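Local coordinates for protein major centromere autoantigen B (Homo sapiens, PDB 1HLV) that binds the CENP-B box of centromeric DNA through paired helix-turn-helix domains and kinks the DNA it holds, at residues Arg6-Phe10 with Arg11-Arg15; Asn36-Pro39 with Ser40-Ser43; Leu80-Ala83 with Trp84-Gln87; Gly97-Leu100 with Lys101-Ala104. All coordinates share one frame; numbering follows the deposited sequence.

How the contacts relate
Contacts 1 and 2 lie in the N-terminal DNA-binding domain and contacts 3 and 4 in the Tc5-transposase-like domain, on opposite sides of the chain's centre; the centres of contacts 2 and 4 are about 43 Å apart. Within each pair the contacts meet. R6 NH1 comes to 4.1 Å from N36 O, joining contacts 1 and 2, whose centres are about 12 Å apart, and both reach the phosphate of DC15 of chain B. Contacts 3 and 4, with centres about 11 Å apart, pack helix 75-88 on helix 97-111, F85 CD2 lying 3.5 Å from L100 CD1. Contact 4 touches DA2 of chain B, whereas contact 3 stays about 11 Å from the DNA, nearest atoms.

Contact 1: Arg6-Phe10 with Arg11-Arg15; sequences RQLTF and REKSR. With nucleotides of chain B.
T9 and E12 grip each other in both directions at the start of helix 10-22. T9 N donates to E12 OE2 at 2.6 Å in a nearly straight bond (172°), meeting the carboxylate oxygen on its anti side and 23° out of plane. In return E12 N donates to T9 OG1 at 3.1 Å. The T9 hydroxyl can accept this bond because chi1 of 66° sets OG1 between the backbone N and the carbonyl carbon, turned to the helix end. A water bonded to both Q7 O and E12 OE2 gives that oxygen a further donor.

Apolar packing continues next to the cap, where K13 CG lies 3.8 Å from L8 CB and the lysine chain runs on past F10. K13 NZ stands 4.5 Å from the F10 ring centroid, an off-centre cation-pi contact; it also bonds K67 O and, weakly, OP1 of DA14 of chain B. The exposed R6 and R11 side chains form the looser side, R11 bending at chi2 and chi3 to a salt bridge with E56. The R6 backbone is held firmly, R6 N donating to OP1 of DC15 of chain B at 2.8 Å. The reciprocal T9-E12 pair is a capping box, here opening the first helix of a helix-turn-helix DNA-binding domain.

Contact 2: Asn36-Pro39 with Ser40-Ser43; sequences NIPP and STLS. With nucleotides of chain B; nucleotides of chain A.
The start of the recognition helix of a helix-turn-helix is formed here, where P38, the N-cap of helix 39-47, meets T41. P38 lies obliquely against T41, its CD 3.3 Å from T41 OG1. The P38 carbonyl begins the helical bonding, receiving L42 N at 3.1 Å, nearly in line with the C=O bond (160°), and more weakly T41 N. Behind the turn I37 crosses L42 at about a right angle, with I37 CD1 4.0 Å from L42 CB; I16 of helix 10-22 packs against both residues, so this apolar side faces the domain interior.

Three hydroxyls near the start of the helix bind DNA. T41 OG1, beside its own backbone N at chi1 -62°, donates to OP2 of DC15 of chain B at 2.7 Å, a phosphate oxygen that P38 CD also approaches. S43 OG donates to OP2 of DT4 of chain A at 2.7 Å, so the two strands are held from one helix end. S40 reads a base instead: with OG anti to the backbone N (chi1 179°), the hydroxyl reaches the guanine's major-groove edge, and S40 OG donates to N7 of DG16 of chain B at 2.6 Å.

Contact 3: Leu80-Ala83 with Trp84-Gln87; sequences LLIA and WFQQ
The F85 ring carries the backbone of I82 on one face and the W84 indole meets the carbonyl of L81 at its edge, two aromatic contacts within a single turn of helix 75-88, part of the Tc5-transposase-like helix-turn-helix domain. Over the phenyl face I82 CA stands 4.0 Å from the ring centroid and 20° off the normal, a CH-pi contact. The torsion responsible is chi1 of F85 (72°), which sets CG between the backbone N and the carbonyl carbon and folds the ring back over the preceding turn. The side chains of I82 and F85 run side by side in the same direction, I82 CG1 touching F85 CZ at 4.0 Å.

W84 takes another course. Its CG is anti to the backbone N, and the indole runs alongside L81, pointing the same way. L81 O sits in the plane of the indole at its edge, while L81 CD1 meets W84 CE3 at 3.8 Å. Beyond these two segments K103 makes a cation-pi contact with W84, and F126 of helix 120-129 packs on L81, I82 and F85. The two aromatic residues therefore belong to the interface of helix 75-88 with its neighbours, at a distance from the DNA. Regular helical bonds hold the backbone beneath them: W84 N donates to L80 O at 3.0 Å, and F85 N donates to L81 O, also at 3.0 Å, with an N-H...O angle of 169°.

Contact 4: Gly97-Leu100 with Lys101-Ala104; sequences GIIL and KEKA. With nucleotides of chain B.
The I99 and E102 side chains make a slight contact across the first turns of helix 97-111, in the Tc5-transposase-like helix-turn-helix domain, with I99 CD1 4.4 Å from E102 OE1. E102 leaves the helix extended, with CG anti to the backbone N (chi1 -176°), and its carboxylate forms a salt bridge with R106 farther along the helix.

The other side chains spread in different directions, so the segments are joined by backbone and CB contacts. K101 is fully extended and its ammonium end leads away from 97-100, while its CB rests 3.8 Å from G97 O. K103 bends at chi2 (62°) and its end leaves 97-100 for helix 75-88, where the lysine side chain also lies on L81. L100 turns away from 101-104 and packs on W84 and F85 of helix 75-88 and on L123 of helix 120-129. A104 adds a short apolar side against W122.

Four successive i to i+4 bonds underlie this fan of side chains. The bond from K103 N to I99 O measures 2.9 Å and that from A104 N to L100 O 3.0 Å; E102 N to I98 O is longer at 3.3 Å. At the DNA end of the helix, where I98 also packs on a sugar, G97 CA lies 3.3 Å from OP1 of DA2 of chain B.

Contact 1: Arg6-Phe10 with Arg11-Arg15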
# COMPACT_ATOMS: atom_id res chain seq x y z
N ARG C 6 -11.40 -14.33 3.99
CA ARG C 6 -11.87 -13.07 3.48
C ARG C 6 -10.76 -12.03 3.60
O ARG C 6 -10.27 -11.76 4.70
CB ARG C 6 -13.09 -12.64 4.28
CG ARG C 6 -13.53 -11.20 4.07
CD ARG C 6 -14.52 -11.04 2.92
NE ARG C 6 -15.19 -9.75 2.99
CZ ARG C 6 -15.84 -9.29 4.06
NH1 ARG C 6 -15.91 -10.04 5.16
NH2 ARG C 6 -16.43 -8.10 4.03
N GLN C 7 -10.34 -11.46 2.47
CA GLN C 7 -9.31 -10.42 2.49
C GLN C 7 -10.02 -9.06 2.49
O GLN C 7 -11.00 -8.86 1.78
CB GLN C 7 -8.39 -10.55 1.28
CG GLN C 7 -7.19 -11.49 1.48
CD GLN C 7 -6.05 -10.85 2.26
OE1 GLN C 7 -6.14 -9.70 2.71
NE2 GLN C 7 -4.96 -11.60 2.44
N LEU C 8 -9.51 -8.14 3.29
CA LEU C 8 -10.10 -6.81 3.41
C LEU C 8 -9.21 -5.73 2.81
O LEU C 8 -7.99 -5.91 2.71
CB LEU C 8 -10.34 -6.52 4.89
CG LEU C 8 -11.12 -7.60 5.65
CD1 LEU C 8 -10.83 -7.52 7.13
CD2 LEU C 8 -12.61 -7.44 5.39
N THR C 9 -9.80 -4.62 2.39
CA THR C 9 -9.02 -3.52 1.83
C THR C 9 -8.50 -2.67 2.97
O THR C 9 -9.00 -2.73 4.09
CB THR C 9 -9.84 -2.60 0.91
OG1 THR C 9 -10.83 -1.92 1.69
CG2 THR C 9 -10.51 -3.39 -0.21
N PHE C 10 -7.49 -1.86 2.69
CA PHE C 10 -6.95 -1.01 3.73
C PHE C 10 -8.01 -0.04 4.23
O PHE C 10 -8.04 0.28 5.42
CB PHE C 10 -5.70 -0.29 3.24
CG PHE C 10 -4.49 -1.17 3.22
CD1 PHE C 10 -3.88 -1.53 2.03
CD2 PHE C 10 -3.98 -1.69 4.41
CE1 PHE C 10 -2.79 -2.40 2.02
CE2 PHE C 10 -2.89 -2.56 4.41
CZ PHE C 10 -2.29 -2.92 3.21
N ARG C 11 -8.89 0.40 3.33
CA ARG C 11 -9.95 1.31 3.74
C ARG C 11 -10.91 0.60 4.71
O ARG C 11 -11.35 1.19 5.69
CB ARG C 11 -10.70 1.82 2.51
CG ARG C 11 -11.82 2.80 2.82
CD ARG C 11 -11.33 4.08 3.50
NE ARG C 11 -10.98 5.13 2.54
CZ ARG C 11 -9.77 5.33 2.03
NH1 ARG C 11 -8.75 4.55 2.39
NH2 ARG C 11 -9.56 6.32 1.17
N GLU C 12 -11.21 -0.67 4.45
CA GLU C 12 -12.11 -1.45 5.30
C GLU C 12 -11.50 -1.71 6.68
O GLU C 12 -12.19 -1.61 7.71
CB GLU C 12 -12.47 -2.78 4.64
CG GLU C 12 -13.49 -2.68 3.50
CD GLU C 12 -13.47 -3.89 2.57
OE1 GLU C 12 -14.48 -4.13 1.87
OE2 GLU C 12 -12.44 -4.60 2.51
N LYS C 13 -10.22 -2.07 6.71
CA LYS C 13 -9.54 -2.33 7.97
C LYS C 13 -9.39 -1.02 8.74
O LYS C 13 -9.42 -1.00 9.96
CB LYS C 13 -8.18 -2.99 7.72
CG LYS C 13 -8.31 -4.49 7.41
CD LYS C 13 -6.98 -5.15 7.03
CE LYS C 13 -6.50 -4.67 5.66
NZ LYS C 13 -5.41 -5.53 5.11
N SER C 14 -9.24 0.07 8.01
CA SER C 14 -9.13 1.37 8.64
C SER C 14 -10.46 1.72 9.34
O SER C 14 -10.48 2.24 10.46
CB SER C 14 -8.80 2.43 7.59
OG SER C 14 -8.76 3.71 8.17
N ARG C 15 -11.58 1.42 8.68
CA ARG C 15 -12.89 1.70 9.24
C ARG C 15 -13.11 0.87 10.50
O ARG C 15 -13.61 1.37 11.51
CB ARG C 15 -13.99 1.41 8.22
CG ARG C 15 -15.39 1.72 8.72
CD ARG C 15 -16.44 1.39 7.67
NE ARG C 15 -17.80 1.47 8.20
CZ ARG C 15 -18.89 1.13 7.52
NH1 ARG C 15 -18.79 0.69 6.27
NH2 ARG C 15 -20.09 1.22 8.08
P DA B 14 -5.89 -9.46 7.29
OP1 DA B 14 -6.40 -8.42 6.37
OP2 DA B 14 -5.57 -9.11 8.70
O5' DA B 14 -6.90 -10.69 7.29
C5' DA B 14 -7.21 -11.36 6.07
C4' DA B 14 -7.66 -12.78 6.34
O4' DA B 14 -6.55 -13.63 6.70
C3' DA B 14 -8.68 -12.96 7.45
O3' DA B 14 -9.46 -14.10 7.09
C2' DA B 14 -7.80 -13.26 8.66
C1' DA B 14 -6.71 -14.12 8.03
N9 DA B 14 -5.39 -14.06 8.66
C8 DA B 14 -4.73 -12.95 9.12
N7 DA B 14 -3.49 -13.19 9.47
C5 DA B 14 -3.33 -14.55 9.25
C6 DA B 14 -2.23 -15.41 9.40
N6 DA B 14 -1.02 -14.99 9.76
N1 DA B 14 -2.42 -16.72 9.13
C2 DA B 14 -3.62 -17.12 8.71
N3 DA B 14 -4.73 -16.40 8.51
C4 DA B 14 -4.51 -15.11 8.80
P DC B 15 -10.90 -14.33 7.75
OP1 DC B 15 -11.78 -14.90 6.70
OP2 DC B 15 -11.29 -13.08 8.44
O5' DC B 15 -10.61 -15.48 8.81
C5' DC B 15 -10.34 -16.81 8.38
C4' DC B 15 -9.92 -17.67 9.54
O4' DC B 15 -8.57 -17.37 9.97
C3' DC B 15 -10.78 -17.54 10.80
O3' DC B 15 -10.86 -18.82 11.41
C2' DC B 15 -9.95 -16.64 11.69
C1' DC B 15 -8.56 -17.16 11.37
N1 DC B 15 -7.41 -16.29 11.70
C2 DC B 15 -6.14 -16.87 11.75
O2 DC B 15 -6.03 -18.09 11.53
N3 DC B 15 -5.06 -16.10 12.04
C4 DC B 15 -5.22 -14.79 12.27
N4 DC B 15 -4.13 -14.06 12.53
C5 DC B 15 -6.51 -14.17 12.24
C6 DC B 15 -7.57 -14.95 11.95
O HOH W 1 -12.98 -7.15 0.76

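Contact 2: Asn36-Pro39 with Ser40-Ser43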
# COMPACT_ATOMS: atom_id res chain seq x y z
N ASN C 36 -18.96 -8.56 10.61
CA ASN C 36 -19.05 -9.95 10.18
C ASN C 36 -17.66 -10.55 9.93
O ASN C 36 -17.39 -11.06 8.85
CB ASN C 36 -19.89 -10.04 8.91
CG ASN C 36 -20.21 -11.47 8.52
OD1 ASN C 36 -20.42 -11.77 7.34
ND2 ASN C 36 -20.26 -12.37 9.50
N ILE C 37 -16.79 -10.46 10.93
CA ILE C 37 -15.45 -11.02 10.83
C ILE C 37 -15.15 -11.76 12.12
O ILE C 37 -15.66 -11.40 13.18
CB ILE C 37 -14.38 -9.93 10.64
CG1 ILE C 37 -14.46 -8.93 11.80
CG2 ILE C 37 -14.54 -9.26 9.29
CD1 ILE C 37 -13.35 -7.89 11.79
N PRO C 38 -14.30 -12.79 12.06
CA PRO C 38 -13.96 -13.54 13.28
C PRO C 38 -13.30 -12.63 14.30
O PRO C 38 -12.56 -11.72 13.94
CB PRO C 38 -13.00 -14.61 12.77
CG PRO C 38 -13.38 -14.78 11.32
CD PRO C 38 -13.61 -13.35 10.89
N PRO C 39 -13.59 -12.84 15.60
CA PRO C 39 -12.97 -11.99 16.62
C PRO C 39 -11.45 -12.09 16.50
O PRO C 39 -10.70 -11.16 16.79
CB PRO C 39 -13.51 -12.55 17.94
CG PRO C 39 -13.96 -13.95 17.58
CD PRO C 39 -14.53 -13.80 16.20
N SER C 40 -11.02 -13.26 16.04
CA SER C 40 -9.62 -13.56 15.80
C SER C 40 -9.08 -12.54 14.78
O SER C 40 -8.02 -11.95 14.97
CB SER C 40 -9.52 -14.97 15.21
OG SER C 40 -8.18 -15.31 14.93
N THR C 41 -9.84 -12.33 13.71
CA THR C 41 -9.46 -11.39 12.67
C THR C 41 -9.43 -9.94 13.18
O THR C 41 -8.55 -9.17 12.81
CB THR C 41 -10.42 -11.48 11.46
OG1 THR C 41 -10.34 -12.80 10.90
CG2 THR C 41 -10.07 -10.45 10.40
N LEU C 42 -10.38 -9.58 14.03
CA LEU C 42 -10.43 -8.23 14.58
C LEU C 42 -9.20 -7.94 15.45
O LEU C 42 -8.62 -6.84 15.39
CB LEU C 42 -11.69 -8.02 15.42
CG LEU C 42 -11.76 -6.71 16.20
CD1 LEU C 42 -11.65 -5.49 15.27
CD2 LEU C 42 -13.07 -6.67 16.98
N SER C 43 -8.81 -8.92 16.26
CA SER C 43 -7.65 -8.77 17.12
C SER C 43 -6.39 -8.51 16.30
O SER C 43 -5.64 -7.56 16.57
CB SER C 43 -7.45 -10.03 17.97
OG SER C 43 -8.53 -10.22 18.87
P DC B 15 -10.90 -14.33 7.75
OP1 DC B 15 -11.78 -14.90 6.70
OP2 DC B 15 -11.29 -13.08 8.44
O5' DC B 15 -10.61 -15.48 8.81
C5' DC B 15 -10.34 -16.81 8.38
C4' DC B 15 -9.92 -17.67 9.54
O4' DC B 15 -8.57 -17.37 9.97
C3' DC B 15 -10.78 -17.54 10.80
O3' DC B 15 -10.86 -18.82 11.41
C2' DC B 15 -9.95 -16.64 11.69
C1' DC B 15 -8.56 -17.16 11.37
N1 DC B 15 -7.41 -16.29 11.70
C2 DC B 15 -6.14 -16.87 11.75
O2 DC B 15 -6.03 -18.09 11.53
N3 DC B 15 -5.06 -16.10 12.04
C4 DC B 15 -5.22 -14.79 12.27
N4 DC B 15 -4.13 -14.06 12.53
C5 DC B 15 -6.51 -14.17 12.24
C6 DC B 15 -7.57 -14.95 11.95
P DT A 4 -8.88 -8.03 21.75
OP1 DT A 4 -8.57 -6.59 21.93
OP2 DT A 4 -9.69 -8.48 20.59
O5' DT A 4 -7.50 -8.82 21.77
C5' DT A 4 -6.81 -8.94 23.00
C4' DT A 4 -5.74 -10.00 22.91
O4' DT A 4 -6.30 -11.33 22.92
C3' DT A 4 -4.84 -9.91 21.67
O3' DT A 4 -3.49 -9.91 22.10
C2' DT A 4 -5.19 -11.16 20.88
C1' DT A 4 -5.63 -12.13 21.96
N1 DT A 4 -6.57 -13.19 21.54
C2 DT A 4 -6.22 -14.51 21.76
O2 DT A 4 -5.15 -14.84 22.25
N3 DT A 4 -7.16 -15.43 21.38
C4 DT A 4 -8.39 -15.18 20.81
O4 DT A 4 -9.15 -16.11 20.55
C5 DT A 4 -8.69 -13.79 20.57
C7 DT A 4 -9.98 -13.43 19.92
C6 DT A 4 -7.78 -12.87 20.95
P DG B 16 -12.28 -19.58 11.52
OP1 DG B 16 -12.73 -19.90 10.15
OP2 DG B 16 -13.16 -18.79 12.43
O5' DG B 16 -11.89 -20.93 12.27
C5' DG B 16 -11.13 -21.93 11.60
C4' DG B 16 -10.14 -22.57 12.55
O4' DG B 16 -9.04 -21.67 12.83
C3' DG B 16 -10.70 -22.99 13.91
O3' DG B 16 -10.08 -24.23 14.27
C2' DG B 16 -10.23 -21.88 14.84
C1' DG B 16 -8.88 -21.51 14.24
N9 DG B 16 -8.43 -20.15 14.48
C8 DG B 16 -9.20 -19.00 14.42
N7 DG B 16 -8.51 -17.91 14.62
C5 DG B 16 -7.21 -18.36 14.84
C6 DG B 16 -6.02 -17.63 15.10
O6 DG B 16 -5.87 -16.41 15.17
N1 DG B 16 -4.93 -18.47 15.29
C2 DG B 16 -4.97 -19.84 15.24
N2 DG B 16 -3.81 -20.47 15.48
N3 DG B 16 -6.07 -20.54 14.97
C4 DG B 16 -7.15 -19.74 14.78

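Contact 3: Leu80-Ala83 with Trp84-Gln87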
# COMPACT_ATOMS: atom_id res chain seq x y z
N LEU C 80 13.53 6.02 -3.82
CA LEU C 80 14.30 7.10 -4.43
C LEU C 80 13.59 7.71 -5.64
O LEU C 80 13.54 8.93 -5.79
CB LEU C 80 15.68 6.57 -4.82
CG LEU C 80 16.45 6.14 -3.55
CD1 LEU C 80 17.68 5.30 -3.89
CD2 LEU C 80 16.80 7.39 -2.75
N LEU C 81 13.02 6.85 -6.49
CA LEU C 81 12.31 7.28 -7.69
C LEU C 81 11.13 8.19 -7.32
O LEU C 81 10.93 9.25 -7.93
CB LEU C 81 11.80 6.05 -8.45
CG LEU C 81 11.25 6.25 -9.87
CD1 LEU C 81 12.31 6.91 -10.75
CD2 LEU C 81 10.85 4.91 -10.44
N ILE C 82 10.36 7.78 -6.33
CA ILE C 82 9.21 8.57 -5.89
C ILE C 82 9.66 9.94 -5.42
O ILE C 82 9.15 10.96 -5.89
CB ILE C 82 8.44 7.86 -4.75
CG1 ILE C 82 7.63 6.69 -5.33
CG2 ILE C 82 7.53 8.84 -4.03
CD1 ILE C 82 6.95 5.84 -4.29
N ALA C 83 10.61 9.97 -4.50
CA ALA C 83 11.12 11.23 -3.97
C ALA C 83 11.51 12.13 -5.13
O ALA C 83 11.22 13.33 -5.13
CB ALA C 83 12.32 10.98 -3.09
N TRP C 84 12.15 11.53 -6.13
CA TRP C 84 12.61 12.25 -7.30
C TRP C 84 11.51 12.92 -8.13
O TRP C 84 11.51 14.14 -8.29
CB TRP C 84 13.42 11.31 -8.20
CG TRP C 84 13.69 11.87 -9.57
CD1 TRP C 84 14.63 12.80 -9.91
CD2 TRP C 84 12.99 11.54 -10.77
NE1 TRP C 84 14.55 13.07 -11.26
CE2 TRP C 84 13.56 12.31 -11.81
CE3 TRP C 84 11.94 10.66 -11.08
CZ2 TRP C 84 13.11 12.23 -13.14
CZ3 TRP C 84 11.49 10.58 -12.39
CH2 TRP C 84 12.08 11.37 -13.41
N PHE C 85 10.57 12.14 -8.66
CA PHE C 85 9.51 12.73 -9.47
C PHE C 85 8.50 13.51 -8.65
O PHE C 85 7.80 14.38 -9.17
CB PHE C 85 8.79 11.66 -10.33
CG PHE C 85 7.89 10.72 -9.56
CD1 PHE C 85 6.80 11.19 -8.82
CD2 PHE C 85 8.08 9.34 -9.64
CE1 PHE C 85 5.93 10.31 -8.19
CE2 PHE C 85 7.21 8.45 -9.02
CZ PHE C 85 6.13 8.94 -8.29
N GLN C 86 8.43 13.21 -7.36
CA GLN C 86 7.50 13.90 -6.47
C GLN C 86 8.00 15.32 -6.25
O GLN C 86 7.25 16.20 -5.86
CB GLN C 86 7.43 13.15 -5.14
CG GLN C 86 6.04 13.07 -4.57
CD GLN C 86 5.91 11.95 -3.56
OE1 GLN C 86 6.60 11.95 -2.53
NE2 GLN C 86 5.04 11.00 -3.84
N GLN C 87 9.29 15.52 -6.52
CA GLN C 87 9.92 16.81 -6.37
C GLN C 87 9.68 17.63 -7.64
O GLN C 87 9.69 18.86 -7.62
CB GLN C 87 11.42 16.61 -6.14
CG GLN C 87 12.22 17.87 -5.90
CD GLN C 87 13.65 17.55 -5.49
OE1 GLN C 87 14.36 16.82 -6.18
NE2 GLN C 87 14.08 18.11 -4.36

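Contact 4: Gly97-Leu100 with Lys101-Ala104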
# COMPACT_ATOMS: atom_id res chain seq x y z
N GLY C 97 6.67 9.46 -18.90
CA GLY C 97 6.94 8.05 -18.65
C GLY C 97 8.32 7.62 -19.12
O GLY C 97 8.96 6.80 -18.48
N ILE C 98 8.76 8.18 -20.23
CA ILE C 98 10.07 7.87 -20.80
C ILE C 98 11.20 8.33 -19.87
O ILE C 98 12.22 7.66 -19.74
CB ILE C 98 10.22 8.52 -22.21
CG1 ILE C 98 9.73 7.53 -23.27
CG2 ILE C 98 11.66 8.90 -22.49
CD1 ILE C 98 10.52 6.22 -23.27
N ILE C 99 11.01 9.48 -19.23
CA ILE C 99 12.01 9.99 -18.32
C ILE C 99 12.01 9.15 -17.05
O ILE C 99 13.06 8.91 -16.45
CB ILE C 99 11.73 11.47 -17.97
CG1 ILE C 99 11.75 12.31 -19.25
CG2 ILE C 99 12.76 11.98 -17.00
CD1 ILE C 99 13.04 12.18 -20.06
N LEU C 100 10.83 8.69 -16.65
CA LEU C 100 10.70 7.88 -15.45
C LEU C 100 11.49 6.58 -15.59
O LEU C 100 12.24 6.21 -14.69
CB LEU C 100 9.23 7.54 -15.21
CG LEU C 100 8.91 6.85 -13.89
CD1 LEU C 100 8.70 7.90 -12.83
CD2 LEU C 100 7.66 6.01 -14.03
N LYS C 101 11.33 5.90 -16.72
CA LYS C 101 12.03 4.64 -16.93
C LYS C 101 13.54 4.81 -17.03
O LYS C 101 14.31 3.92 -16.68
CB LYS C 101 11.52 3.95 -18.19
CG LYS C 101 12.26 2.67 -18.51
CD LYS C 101 11.62 1.96 -19.67
CE LYS C 101 12.34 0.66 -19.97
NZ LYS C 101 11.70 -0.07 -21.10
N GLU C 102 13.94 5.97 -17.53
CA GLU C 102 15.35 6.30 -17.70
C GLU C 102 15.98 6.51 -16.32
O GLU C 102 17.07 6.00 -16.02
CB GLU C 102 15.45 7.56 -18.54
CG GLU C 102 16.83 8.01 -18.92
CD GLU C 102 16.77 9.24 -19.79
OE1 GLU C 102 16.18 9.16 -20.89
OE2 GLU C 102 17.29 10.30 -19.37
N LYS C 103 15.28 7.27 -15.49
CA LYS C 103 15.73 7.57 -14.15
C LYS C 103 15.83 6.31 -13.29
O LYS C 103 16.75 6.17 -12.50
CB LYS C 103 14.78 8.57 -13.50
CG LYS C 103 15.17 8.99 -12.10
CD LYS C 103 16.51 9.70 -12.07
CE LYS C 103 16.80 10.27 -10.70
NZ LYS C 103 18.11 10.98 -10.65
N ALA C 104 14.88 5.39 -13.47
CA ALA C 104 14.88 4.15 -12.70
C ALA C 104 16.09 3.28 -13.02
O ALA C 104 16.67 2.65 -12.14
CB ALA C 104 13.60 3.38 -12.95
P DA B 2 5.13 5.91 -21.60
OP1 DA B 2 4.86 7.26 -21.02
OP2 DA B 2 6.24 5.08 -21.05
O5' DA B 2 3.78 5.08 -21.51
C5' DA B 2 2.57 5.65 -21.97
C4' DA B 2 1.46 4.63 -21.97
O4' DA B 2 1.81 3.56 -22.89
C3' DA B 2 1.17 3.96 -20.62
O3' DA B 2 -0.24 3.91 -20.42
C2' DA B 2 1.74 2.56 -20.78
C1' DA B 2 1.55 2.31 -22.27
N9 DA B 2 2.43 1.32 -22.88
C8 DA B 2 3.80 1.23 -22.78
N7 DA B 2 4.32 0.21 -23.43
C5 DA B 2 3.21 -0.41 -23.99
C6 DA B 2 3.09 -1.56 -24.80
N6 DA B 2 4.12 -2.28 -25.22
N1 DA B 2 1.85 -1.92 -25.19
C2 DA B 2 0.81 -1.18 -24.79
N3 DA B 2 0.80 -0.07 -24.04
C4 DA B 2 2.05 0.25 -23.66